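Local atomic coordinates of chorismate mutase (Helicobacter pylori, PDB entry 6AL9), a protein that probably catalyses the rearrangement of chorismate to prephenate, on the route from chorismate to phenylalanine and tyrosine. Residues 52-60 / 72-80. Residues are numbered along the deposited sequence; the frame is centred on the assembly and turned at random.
Sequences EQEILKRLS and LTGFYTEVF. With PHB (p-hydroxybenzoic acid), chain E.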
loop_
_atom_site.group_PDB
_atom_site.type_symbol
_atom_site.label_atom_id
_atom_site.label_comp_id
_atom_site.label_asym_id
_atom_site.label_seq_id
_atom_site.Cartn_x
_atom_site.Cartn_y
_atom_site.Cartn_z
ATOM N N GLU B 52 -9.451 6.519 11.306
ATOM C CA GLU B 52 -8.363 5.590 11.014
ATOM C C GLU B 52 -8.630 4.243 11.656
ATOM O O GLU B 52 -8.428 3.207 11.028
ATOM C CB GLU B 52 -7.018 6.132 11.510
ATOM C CG GLU B 52 -6.494 7.346 10.748
ATOM C CD GLU B 52 -5.079 7.745 11.154
ATOM O OE1 GLU B 52 -4.473 7.033 12.001
ATOM O OE2 GLU B 52 -4.569 8.788 10.631
ATOM N N GLN B 53 -9.072 4.251 12.907
ATOM C CA GLN B 53 -9.285 3.013 13.643
ATOM C C GLN B 53 -10.519 2.265 13.143
ATOM O O GLN B 53 -10.507 1.044 13.084
ATOM C CB GLN B 53 -9.405 3.276 15.137
ATOM C CG GLN B 53 -8.079 3.294 15.866
ATOM C CD GLN B 53 -7.300 1.980 15.764
ATOM O OE1 GLN B 53 -7.753 0.901 16.185
ATOM N NE2 GLN B 53 -6.112 2.077 15.229
ATOM N N GLU B 54 -11.570 2.991 12.780
ATOM C CA GLU B 54 -12.692 2.406 12.068
ATOM C C GLU B 54 -12.298 1.723 10.743
ATOM O O GLU B 54 -12.759 0.619 10.456
ATOM C CB GLU B 54 -13.777 3.467 11.832
ATOM C CG GLU B 54 -14.550 3.817 13.097
ATOM C CD GLU B 54 -15.412 5.070 12.956
ATOM O OE1 GLU B 54 -15.181 5.864 12.014
ATOM O OE2 GLU B 54 -16.334 5.266 13.793
ATOM N N ILE B 55 -11.436 2.359 9.947
ATOM C CA ILE B 55 -10.934 1.749 8.713
ATOM C C ILE B 55 -10.247 0.408 9.011
ATOM O O ILE B 55 -10.627 -0.639 8.456
ATOM C CB ILE B 55 -9.966 2.706 7.947
ATOM C CG1 ILE B 55 -10.764 3.867 7.360
ATOM C CG2 ILE B 55 -9.260 1.973 6.824
ATOM C CD1 ILE B 55 -9.971 4.947 6.650
ATOM N N LEU B 56 -9.267 0.437 9.920
ATOM C CA LEU B 56 -8.543 -0.785 10.310
ATOM C C LEU B 56 -9.472 -1.889 10.831
ATOM O O LEU B 56 -9.365 -3.040 10.416
ATOM C CB LEU B 56 -7.439 -0.474 11.332
ATOM C CG LEU B 56 -6.170 0.083 10.669
ATOM C CD1 LEU B 56 -5.199 0.740 11.629
ATOM C CD2 LEU B 56 -5.439 -1.012 9.910
ATOM N N LYS B 57 -10.380 -1.530 11.732
ATOM C CA LYS B 57 -11.336 -2.474 12.282
ATOM C C LYS B 57 -12.096 -3.155 11.159
ATOM O O LYS B 57 -12.114 -4.391 11.041
ATOM C CB LYS B 57 -12.307 -1.744 13.219
ATOM C CG LYS B 57 -12.310 -2.273 14.645
ATOM C CD LYS B 57 -12.964 -1.287 15.619
ATOM C CE LYS B 57 -12.049 -0.085 15.861
ATOM N NZ LYS B 57 -12.681 1.051 16.596
ATOM N N ARG B 58 -12.716 -2.344 10.310
ATOM C CA ARG B 58 -13.526 -2.890 9.226
ATOM C C ARG B 58 -12.667 -3.837 8.354
ATOM O O ARG B 58 -13.032 -5.002 8.159
ATOM C CB ARG B 58 -14.134 -1.761 8.406
ATOM C CG ARG B 58 -14.982 -2.209 7.227
ATOM C CD ARG B 58 -15.435 -1.003 6.391
ATOM N NE ARG B 58 -14.372 -0.433 5.556
ATOM C CZ ARG B 58 -13.897 -0.970 4.432
ATOM N NH1 ARG B 58 -14.364 -2.124 3.991
ATOM N NH2 ARG B 58 -12.925 -0.362 3.755
ATOM N N LEU B 59 -11.514 -3.354 7.894
ATOM C CA LEU B 59 -10.617 -4.192 7.055
ATOM C C LEU B 59 -10.131 -5.480 7.741
ATOM O O LEU B 59 -9.967 -6.510 7.086
ATOM C CB LEU B 59 -9.387 -3.395 6.594
ATOM C CG LEU B 59 -9.681 -2.233 5.673
ATOM C CD1 LEU B 59 -8.495 -1.276 5.674
ATOM C CD2 LEU B 59 -10.019 -2.729 4.274
ATOM N N SER B 60 -9.896 -5.414 9.052
ATOM C CA SER B 60 -9.512 -6.581 9.839
ATOM C C SER B 60 -10.524 -7.714 9.794
ATOM O O SER B 60 -10.157 -8.878 9.913
ATOM C CB SER B 60 -9.311 -6.176 11.291
ATOM O OG SER B 60 -8.132 -5.423 11.388
ATOM N N LEU B 72 -1.845 -5.227 8.398
ATOM C CA LEU B 72 -2.712 -4.094 8.041
ATOM C C LEU B 72 -2.304 -2.843 8.799
ATOM O O LEU B 72 -2.236 -1.767 8.201
ATOM C CB LEU B 72 -4.192 -4.401 8.284
ATOM C CG LEU B 72 -4.895 -5.253 7.213
ATOM C CD1 LEU B 72 -6.149 -5.937 7.734
ATOM C CD2 LEU B 72 -5.225 -4.434 5.981
ATOM N N THR B 73 -2.034 -2.990 10.098
ATOM C CA THR B 73 -1.618 -1.875 10.936
ATOM C C THR B 73 -0.344 -1.241 10.370
ATOM O O THR B 73 -0.281 -0.040 10.194
ATOM C CB THR B 73 -1.404 -2.311 12.419
ATOM O OG1 THR B 73 -2.659 -2.694 13.010
ATOM C CG2 THR B 73 -0.811 -1.176 13.243
ATOM N N GLY B 74 0.646 -2.047 10.021
ATOM C CA GLY B 74 1.862 -1.512 9.431
ATOM C C GLY B 74 1.590 -0.867 8.088
ATOM O O GLY B 74 1.965 0.282 7.844
ATOM N N PHE B 75 0.948 -1.609 7.202
ATOM C CA PHE B 75 0.573 -1.045 5.929
ATOM C C PHE B 75 -0.124 0.335 6.058
ATOM O O PHE B 75 0.286 1.329 5.439
ATOM C CB PHE B 75 -0.327 -2.015 5.183
ATOM C CG PHE B 75 -0.583 -1.623 3.751
ATOM C CD1 PHE B 75 0.453 -1.581 2.842
ATOM C CD2 PHE B 75 -1.861 -1.304 3.323
ATOM C CE1 PHE B 75 0.227 -1.245 1.507
ATOM C CE2 PHE B 75 -2.095 -0.951 2.008
ATOM C CZ PHE B 75 -1.051 -0.925 1.089
ATOM N N TYR B 76 -1.192 0.389 6.851
ATOM C CA TYR B 76 -2.012 1.588 6.892
ATOM C C TYR B 76 -1.424 2.682 7.721
ATOM O O TYR B 76 -1.743 3.818 7.503
ATOM C CB TYR B 76 -3.462 1.290 7.278
ATOM C CG TYR B 76 -4.289 0.986 6.044
ATOM C CD1 TYR B 76 -4.768 2.012 5.240
ATOM C CD2 TYR B 76 -4.511 -0.325 5.632
ATOM C CE1 TYR B 76 -5.488 1.750 4.100
ATOM C CE2 TYR B 76 -5.232 -0.592 4.495
ATOM C CZ TYR B 76 -5.712 0.453 3.743
ATOM O OH TYR B 76 -6.422 0.196 2.603
ATOM N N THR B 77 -0.541 2.357 8.656
ATOM C CA THR B 77 0.164 3.412 9.386
ATOM C C THR B 77 0.867 4.302 8.370
ATOM O O THR B 77 0.787 5.528 8.434
ATOM C CB THR B 77 1.174 2.874 10.431
ATOM O OG1 THR B 77 0.468 2.217 11.515
ATOM C CG2 THR B 77 1.976 4.056 11.019
ATOM N N GLU B 78 1.514 3.664 7.395
ATOM C CA GLU B 78 2.239 4.379 6.362
ATOM C C GLU B 78 1.285 5.098 5.411
ATOM O O GLU B 78 1.477 6.297 5.106
ATOM C CB GLU B 78 3.118 3.403 5.599
ATOM C CG GLU B 78 3.952 4.022 4.500
ATOM C CD GLU B 78 4.922 5.083 4.998
ATOM O OE1 GLU B 78 5.368 5.897 4.162
ATOM O OE2 GLU B 78 5.255 5.101 6.205
ATOM N N VAL B 79 0.269 4.372 4.955
ATOM C CA VAL B 79 -0.785 4.966 4.148
ATOM C C VAL B 79 -1.437 6.206 4.772
ATOM O O VAL B 79 -1.655 7.216 4.083
ATOM C CB VAL B 79 -1.877 3.934 3.804
ATOM C CG1 VAL B 79 -3.046 4.599 3.092
ATOM C CG2 VAL B 79 -1.298 2.865 2.901
ATOM N N PHE B 80 -1.764 6.137 6.060
ATOM C CA PHE B 80 -2.364 7.270 6.764
ATOM C C PHE B 80 -1.347 8.407 6.925
ATOM O O PHE B 80 -1.726 9.567 6.766
ATOM C CB PHE B 80 -2.898 6.889 8.159
ATOM C CG PHE B 80 -4.072 5.919 8.159
ATOM C CD1 PHE B 80 -5.047 5.958 7.197
ATOM C CD2 PHE B 80 -4.170 4.963 9.136
ATOM C CE1 PHE B 80 -6.096 5.073 7.209
ATOM C CE2 PHE B 80 -5.216 4.073 9.161
ATOM C CZ PHE B 80 -6.177 4.123 8.190
HETATM C "C1'" PHB E . -7.883 8.711 4.902
HETATM O "O1'" PHB E . -8.361 7.558 4.934
HETATM O "O2'" PHB E . -7.708 9.319 3.819
HETATM C C1 PHB E . -7.515 9.368 6.202
HETATM C C2 PHB E . -6.533 10.365 6.262
HETATM C C3 PHB E . -6.208 10.963 7.480
HETATM C C4 PHB E . -6.870 10.563 8.640
HETATM C C5 PHB E . -7.851 9.573 8.578
HETATM C C6 PHB E . -8.173 8.976 7.364
HETATM O O4 PHB E . -6.563 11.126 9.839
#
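The p-hydroxybenzoic acid pocket is lined in part by E52 and I55 of helix 49-61, which pack on F80 of helix 69-93; the two helices are antiparallel, their segment axes running at 145° and coming within 10.7 Å. E52 CG points away from the carbonyl carbon (chi1 -69°), and the straight chain beyond carries the carboxylate over one face of the F80 ring. E52 CG sits 3.7 Å from the ring centroid in a CH-pi contact, and the carboxylate stacks on the ring with planes 14° apart. The same CG also lies 3.4 Å from C5 of p-hydroxybenzoic acid, whose O4 donates a 3.2 Å hydrogen bond to E52 OE2; R84 makes a salt bridge to the same oxygen. I55 meets the F80 ring with CG2 at its edge, in plane, while CD1 turns to the ligand, 3.5 Å from O1'. Farther along, L56 is a knob among L72, T73, Y76 and F80, its CD2 4.0 Å from Y76 CB. L59 CD1 sits against Y76 CE2, 3.5 Å away, and L72 CD1 rests on the backbone at L59 O and S60 N. R30 of helix 9-41 packs on I55, Y76 and F80 and hydrogen-bonds the ligand; three helices per subunit in a two-chain assembly fit the all-helical AroQ chorismate mutase fold.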